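Local structure of MdbA protein (Corynebacterium matruchotii ATCC 14266, 6BO0) at residues K39-Y44 with G70-N75; N21-S26 with I100-S105. The protein probably forms disulfide bonds in exported proteins, as a membrane-linked thiol-disulfide oxidoreductase of the DsbA family with a thioredoxin fold. All blocks are in the same frame, centred on the assembly; numbering follows the deposited sequence. Where two conformers were deposited one is given.

After two short N-terminal helices, the chain lays down the edge strand 20-24, which turns back antiparallel into 27-31. Strand 39-45 follows near the middle of the sheet, helix 51-68 crosses one face, and strand 72-78 returns alongside, so interaction 1 closes a loop of 25 residues between 39-44 and 70-75. The chain then leaves the sheet for helix 89-103, whose C-terminal end comes back to the edge strand as interaction 2, closing 73 residues between 21-26 and 100-105. Interaction 1 is nested inside that larger loop. One contact joins two central strands; the other ties the helical part to the edge of the same sheet, their centres about 15 Å apart.

Interaction 1. Residues K39-Y44 with G70-N75; sequences KTVDIY and GKVKVN
Asp42 and Asn75 both set CG anti to their own carbonyl carbon (chi1 -68° and -70°), and their side chains run side by side off one face of the sheet. Asn75 ND2 donates a hydrogen bond to Asp42 OD1 at 3.0 Å, on the syn side of the carboxylate but out of its plane, while the acceptor lies nearly in the amide plane. The same oxygen takes a salt bridge from Arg77, so two donors grip it, which would be expected to favour the ionised carboxylate. Thr40 CG2, anti to its backbone N, reaches Asn75 ND2 at 3.6 Å.

Beneath these groups the strands pair in parallel, Lys39 beside Val72 through Asp42 beside Asn75. The amides of Lys39, Val41 and Ile43 donate to the carbonyls of Lys71, Lys73 and Asn75, and those of Lys73 and Asn75 donate back to Lys39 and Val41. Val41 N to Lys73 O, at 2.9 Å, is nearly straight at 168°. Val74 CA also brings its hydrogen to Val41 O, 3.4 Å away.

On the other face apolar side chains meet: Val41 CG2 touches Val72 CG1 at 3.8 Å, and farther along Ile43 CD1 touches Val74 CG1 at 3.9 Å.

This is the parallel pair of a right-handed beta-alpha-beta crossover, as in the thioredoxin fold. Its connecting helix 51-68 ends in a Schellman motif at Gly70; Leu66 and Ile67 cover Val72, Ile67 also Val74, and Met63 meets Ile43. Strand 181-184 flanks 39-44, and strand 27-31 lies beyond 72-75.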
loop_
_atom_site.group_PDB
_atom_site.type_symbol
_atom_site.label_atom_id
_atom_site.label_comp_id
_atom_site.label_asym_id
_atom_site.label_seq_id
_atom_site.Cartn_x
_atom_site.Cartn_y
_atom_site.Cartn_z
ATOM N N LYS A 39 6.314 16.138 7.677
ATOM C CA LYS A 39 6.411 15.062 8.650
ATOM C C LYS A 39 6.485 13.707 7.939
ATOM O O LYS A 39 5.785 13.476 6.970
ATOM C CB LYS A 39 5.195 15.096 9.554
ATOM C CG LYS A 39 5.210 16.281 10.512
ATOM C CD LYS A 39 3.962 16.274 11.357
ATOM C CE LYS A 39 4.093 17.125 12.594
ATOM N NZ LYS A 39 4.227 18.564 12.292
ATOM N N THR A 40 7.304 12.820 8.470
ATOM C CA THR A 40 7.392 11.450 7.954
ATOM C C THR A 40 6.365 10.589 8.673
ATOM O O THR A 40 6.387 10.494 9.886
ATOM C CB THR A 40 8.810 10.891 8.146
ATOM O OG1 THR A 40 9.729 11.695 7.391
ATOM C CG2 THR A 40 8.918 9.455 7.663
ATOM N N VAL A 41 5.494 9.938 7.901
ATOM C CA VAL A 41 4.445 9.102 8.463
ATOM C C VAL A 41 4.699 7.685 7.941
ATOM O O VAL A 41 4.558 7.414 6.753
ATOM C CB VAL A 41 3.038 9.591 8.094
ATOM C CG1 VAL A 41 1.986 8.700 8.734
ATOM C CG2 VAL A 41 2.856 11.047 8.508
ATOM N N ASP A 42 5.067 6.782 8.836
ATOM C CA ASP A 42 5.272 5.370 8.496
ATOM C C ASP A 42 4.002 4.593 8.809
ATOM O O ASP A 42 3.509 4.658 9.949
ATOM C CB ASP A 42 6.451 4.805 9.294
ATOM C CG ASP A 42 7.780 5.398 8.879
ATOM O OD1 ASP A 42 8.190 5.192 7.728
ATOM O OD2 ASP A 42 8.445 6.077 9.705
ATOM N N ILE A 43 3.502 3.857 7.818
ATOM C CA ILE A 43 2.283 3.071 7.965
ATOM C C ILE A 43 2.605 1.622 7.649
ATOM O O ILE A 43 2.889 1.270 6.509
ATOM C CB ILE A 43 1.163 3.583 7.044
ATOM C CG1 ILE A 43 0.908 5.068 7.316
ATOM C CG2 ILE A 43 -0.099 2.728 7.196
ATOM C CD1 ILE A 43 -0.138 5.676 6.422
ATOM N N TYR A 44 2.573 0.793 8.683
ATOM C CA TYR A 44 2.824 -0.637 8.557
ATOM C C TYR A 44 1.494 -1.344 8.374
ATOM O O TYR A 44 0.592 -1.228 9.206
ATOM C CB TYR A 44 3.527 -1.151 9.818
ATOM C CG TYR A 44 4.916 -0.552 10.017
ATOM C CD1 TYR A 44 5.094 0.657 10.653
ATOM C CD2 TYR A 44 6.042 -1.211 9.559
ATOM C CE1 TYR A 44 6.357 1.177 10.846
ATOM C CE2 TYR A 44 7.292 -0.708 9.734
ATOM C CZ TYR A 44 7.453 0.500 10.377
ATOM O OH TYR A 44 8.727 0.986 10.530
ATOM N N GLY A 70 1.813 18.733 0.793
ATOM C CA GLY A 70 3.187 18.831 1.226
ATOM C C GLY A 70 3.338 18.819 2.732
ATOM O O GLY A 70 4.440 19.062 3.247
ATOM N N LYS A 71 2.297 18.367 3.436
ATOM C CA LYS A 71 2.353 18.312 4.906
ATOM C C LYS A 71 3.025 17.050 5.438
ATOM O O LYS A 71 3.601 17.075 6.530
ATOM C CB LYS A 71 0.949 18.424 5.528
ATOM C CG LYS A 71 0.163 19.666 5.154
ATOM C CD LYS A 71 0.766 20.946 5.709
ATOM C CE LYS A 71 0.448 21.135 7.181
ATOM N NZ LYS A 71 0.914 22.459 7.706
ATOM N N VAL A 72 2.968 15.967 4.665
ATOM C CA VAL A 72 3.519 14.696 5.067
ATOM C C VAL A 72 4.174 14.002 3.879
ATOM O O VAL A 72 3.800 14.220 2.710
ATOM C CB VAL A 72 2.442 13.716 5.632
ATOM C CG1 VAL A 72 1.787 14.292 6.877
ATOM C CG2 VAL A 72 1.383 13.349 4.600
ATOM N N LYS A 73 5.169 13.188 4.228
ATOM C CA LYS A 73 5.756 12.186 3.352
ATOM C C LYS A 73 5.299 10.870 3.967
ATOM O O LYS A 73 5.646 10.564 5.111
ATOM C CB LYS A 73 7.289 12.275 3.395
ATOM C CG LYS A 73 8.025 11.128 2.716
ATOM C CD LYS A 73 9.529 11.220 2.874
ATOM C CE LYS A 73 10.130 12.146 1.840
ATOM N NZ LYS A 73 11.610 12.239 1.986
ATOM N N VAL A 74 4.525 10.079 3.214
ATOM C CA VAL A 74 4.000 8.816 3.725
ATOM C C VAL A 74 4.844 7.669 3.197
ATOM O O VAL A 74 5.054 7.543 1.975
ATOM C CB VAL A 74 2.517 8.625 3.353
ATOM C CG1 VAL A 74 2.057 7.191 3.586
ATOM C CG2 VAL A 74 1.628 9.581 4.121
ATOM N N ASN A 75 5.316 6.849 4.117
ATOM C CA ASN A 75 5.972 5.582 3.782
ATOM C C ASN A 75 5.005 4.444 4.045
ATOM O O ASN A 75 4.730 4.099 5.205
ATOM C CB ASN A 75 7.197 5.408 4.663
ATOM C CG ASN A 75 8.311 6.365 4.332
ATOM O OD1 ASN A 75 8.530 6.729 3.187
ATOM N ND2 ASN A 75 9.069 6.735 5.356
#

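Interaction 2. Residues N21-S26 with I100-S105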
loop_
_atom_site.group_PDB
_atom_site.type_symbol
_atom_site.label_atom_id
_atom_site.label_comp_id
_atom_site.label_asym_id
_atom_site.label_seq_id
_atom_site.Cartn_x
_atom_site.Cartn_y
_atom_site.Cartn_z
ATOM N N ASN A 21 5.558 8.838 -6.392
ATOM C CA ASN A 21 5.742 7.547 -5.774
ATOM C C ASN A 21 7.116 7.049 -6.086
ATOM O O ASN A 21 7.511 7.017 -7.257
ATOM C CB ASN A 21 4.720 6.506 -6.291
ATOM C CG ASN A 21 4.705 6.373 -7.820
ATOM O OD1 ASN A 21 4.598 7.377 -8.532
ATOM N ND2 ASN A 21 4.770 5.158 -8.327
ATOM N N LYS A 22 7.838 6.603 -5.076
ATOM C CA LYS A 22 9.059 5.874 -5.355
ATOM C C LYS A 22 9.343 4.884 -4.234
ATOM O O LYS A 22 8.791 4.979 -3.157
ATOM C CB LYS A 22 10.232 6.796 -5.612
ATOM C CG LYS A 22 10.761 7.431 -4.365
ATOM C CD LYS A 22 12.079 8.139 -4.654
ATOM C CE LYS A 22 12.933 8.283 -3.395
ATOM N NZ LYS A 22 14.385 8.445 -3.699
ATOM N N VAL A 23 10.165 3.900 -4.518
ATOM C CA VAL A 23 10.607 2.975 -3.496
ATOM C C VAL A 23 11.841 3.544 -2.824
ATOM O O VAL A 23 12.789 3.924 -3.490
ATOM C CB VAL A 23 10.868 1.600 -4.095
ATOM C CG1 VAL A 23 11.389 0.643 -3.040
ATOM C CG2 VAL A 23 9.579 1.082 -4.723
ATOM N N ASP A 24 11.782 3.631 -1.499
ATOM C CA ASP A 24 12.863 4.140 -0.670
ATOM C C ASP A 24 13.162 3.095 0.389
ATOM O O ASP A 24 12.391 2.984 1.350
ATOM C CB ASP A 24 12.449 5.447 0.029
ATOM C CG ASP A 24 13.515 5.949 0.996
ATOM O OD1 ASP A 24 14.714 5.765 0.682
ATOM O OD2 ASP A 24 13.173 6.526 2.054
ATOM N N GLY A 25 14.243 2.336 0.231
ATOM C CA GLY A 25 14.511 1.241 1.167
ATOM C C GLY A 25 13.386 0.240 1.033
ATOM O O GLY A 25 13.064 -0.217 -0.056
ATOM N N SER A 26 12.713 -0.049 2.132
ATOM C CA SER A 26 11.598 -0.986 2.083
ATOM C C SER A 26 10.241 -0.253 2.075
ATOM O O SER A 26 9.207 -0.892 2.210
ATOM C CB SER A 26 11.681 -1.980 3.243
ATOM O OG SER A 26 11.760 -1.307 4.500
ATOM N N ILE A 100 3.525 -2.045 -9.067
ATOM C CA ILE A 100 2.952 -0.788 -9.539
ATOM C C ILE A 100 3.681 0.412 -8.898
ATOM O O ILE A 100 3.997 1.392 -9.575
ATOM C CB ILE A 100 1.440 -0.744 -9.255
ATOM C CG1 ILE A 100 0.725 -1.891 -9.968
ATOM C CG2 ILE A 100 0.832 0.570 -9.619
ATOM C CD1 ILE A 100 -0.708 -2.093 -9.544
ATOM N N ALA A 101 3.947 0.324 -7.602
ATOM C CA ALA A 101 4.653 1.407 -6.918
ATOM C C ALA A 101 6.005 1.682 -7.544
ATOM O O ALA A 101 6.411 2.844 -7.641
ATOM C CB ALA A 101 4.837 1.083 -5.449
ATOM N N LYS A 102 6.720 0.623 -7.895
ATOM C CA LYS A 102 8.079 0.759 -8.385
ATOM C C LYS A 102 8.128 1.196 -9.853
ATOM O O LYS A 102 8.975 2.016 -10.233
ATOM C CB LYS A 102 8.836 -0.562 -8.203
ATOM C CG LYS A 102 10.336 -0.429 -8.446
ATOM C CD LYS A 102 11.083 -1.718 -8.190
ATOM C CE LYS A 102 12.556 -1.451 -8.370
ATOM N NZ LYS A 102 13.445 -2.582 -8.067
ATOM N N ASP A 103 7.226 0.651 -10.682
ATOM C CA ASP A 103 7.303 0.824 -12.149
ATOM C C ASP A 103 6.251 1.686 -12.773
ATOM O O ASP A 103 6.325 1.965 -13.979
ATOM C CB ASP A 103 7.089 -0.492 -12.876
ATOM C CG ASP A 103 8.221 -1.402 -12.784
ATOM O OD1 ASP A 103 9.150 -1.209 -11.988
ATOM O OD2 ASP A 103 8.187 -2.390 -13.565
ATOM N N ASP A 104 5.242 2.074 -12.029
ATOM C CA ASP A 104 4.080 2.670 -12.603
ATOM C C ASP A 104 3.748 3.980 -11.889
ATOM O O ASP A 104 4.587 4.536 -11.186
ATOM C CB ASP A 104 2.920 1.656 -12.626
ATOM C CG ASP A 104 2.056 1.769 -13.874
ATOM O OD1 ASP A 104 1.376 2.812 -14.036
ATOM O OD2 ASP A 104 2.062 0.830 -14.689
ATOM N N SER A 105 2.569 4.516 -12.141
ATOM C CA SER A 105 2.240 5.851 -11.675
ATOM C C SER A 105 1.659 5.831 -10.255
ATOM O O SER A 105 1.075 4.845 -9.777
ATOM C CB SER A 105 1.230 6.536 -12.600
ATOM O OG SER A 105 -0.033 5.902 -12.498
HETATM O O HOH W 1 8.234 4.680 -8.650
HETATM O O HOH W 2 6.272 7.388 -10.649
#
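The C-terminal end of helix 89-103 meets the edge strand 20-24 here, and one amide, that of Asn21, makes the direct polar link. Its ND2 donates to Asp104 O at 2.9 Å in a nearly straight bond (172°); the acceptor lies in the amide plane, whereas the nitrogen sits above the plane of the carbonyl. A second, weak bond from ND2 reaches Ala101 O, also at 2.9 Å. Asn21 CG stands between the backbone N and the carbonyl carbon (chi1 54°), on a CB that points toward the helix.

Two waters widen the join. Water 1 lies 2.8 Å from both Asn21 O and Ala101 O, bridging backbone to backbone, and water 2 sits 2.7 Å from Asn21 OD1, with a weak, long bond to Asp104 O at 3.4 Å.

Two residues along the strand, Val23 CG2 rests on Lys102 CB at 3.9 Å, an apolar touch by the root of the lysine. From there the extended lysine chain carries NZ off to a salt bridge with Glu157.

The turn that follows the helix is held too. Asp104 N bonds back to Ile100 O, and Asp104 OD1 accepts from Ser105 N at 2.8 Å through its anti lone pair; OD2 is bound by Thr145 and by the backbone N of Lys142. Ser105 is the N-cap of helix 106-118, its OG taking the amide of Val108.

Asn21 thus ties the last turn of helix 89-103 and the residue just after it to the sheet edge, consistent with the helical insertion of DsbA-like members of the thioredoxin fold.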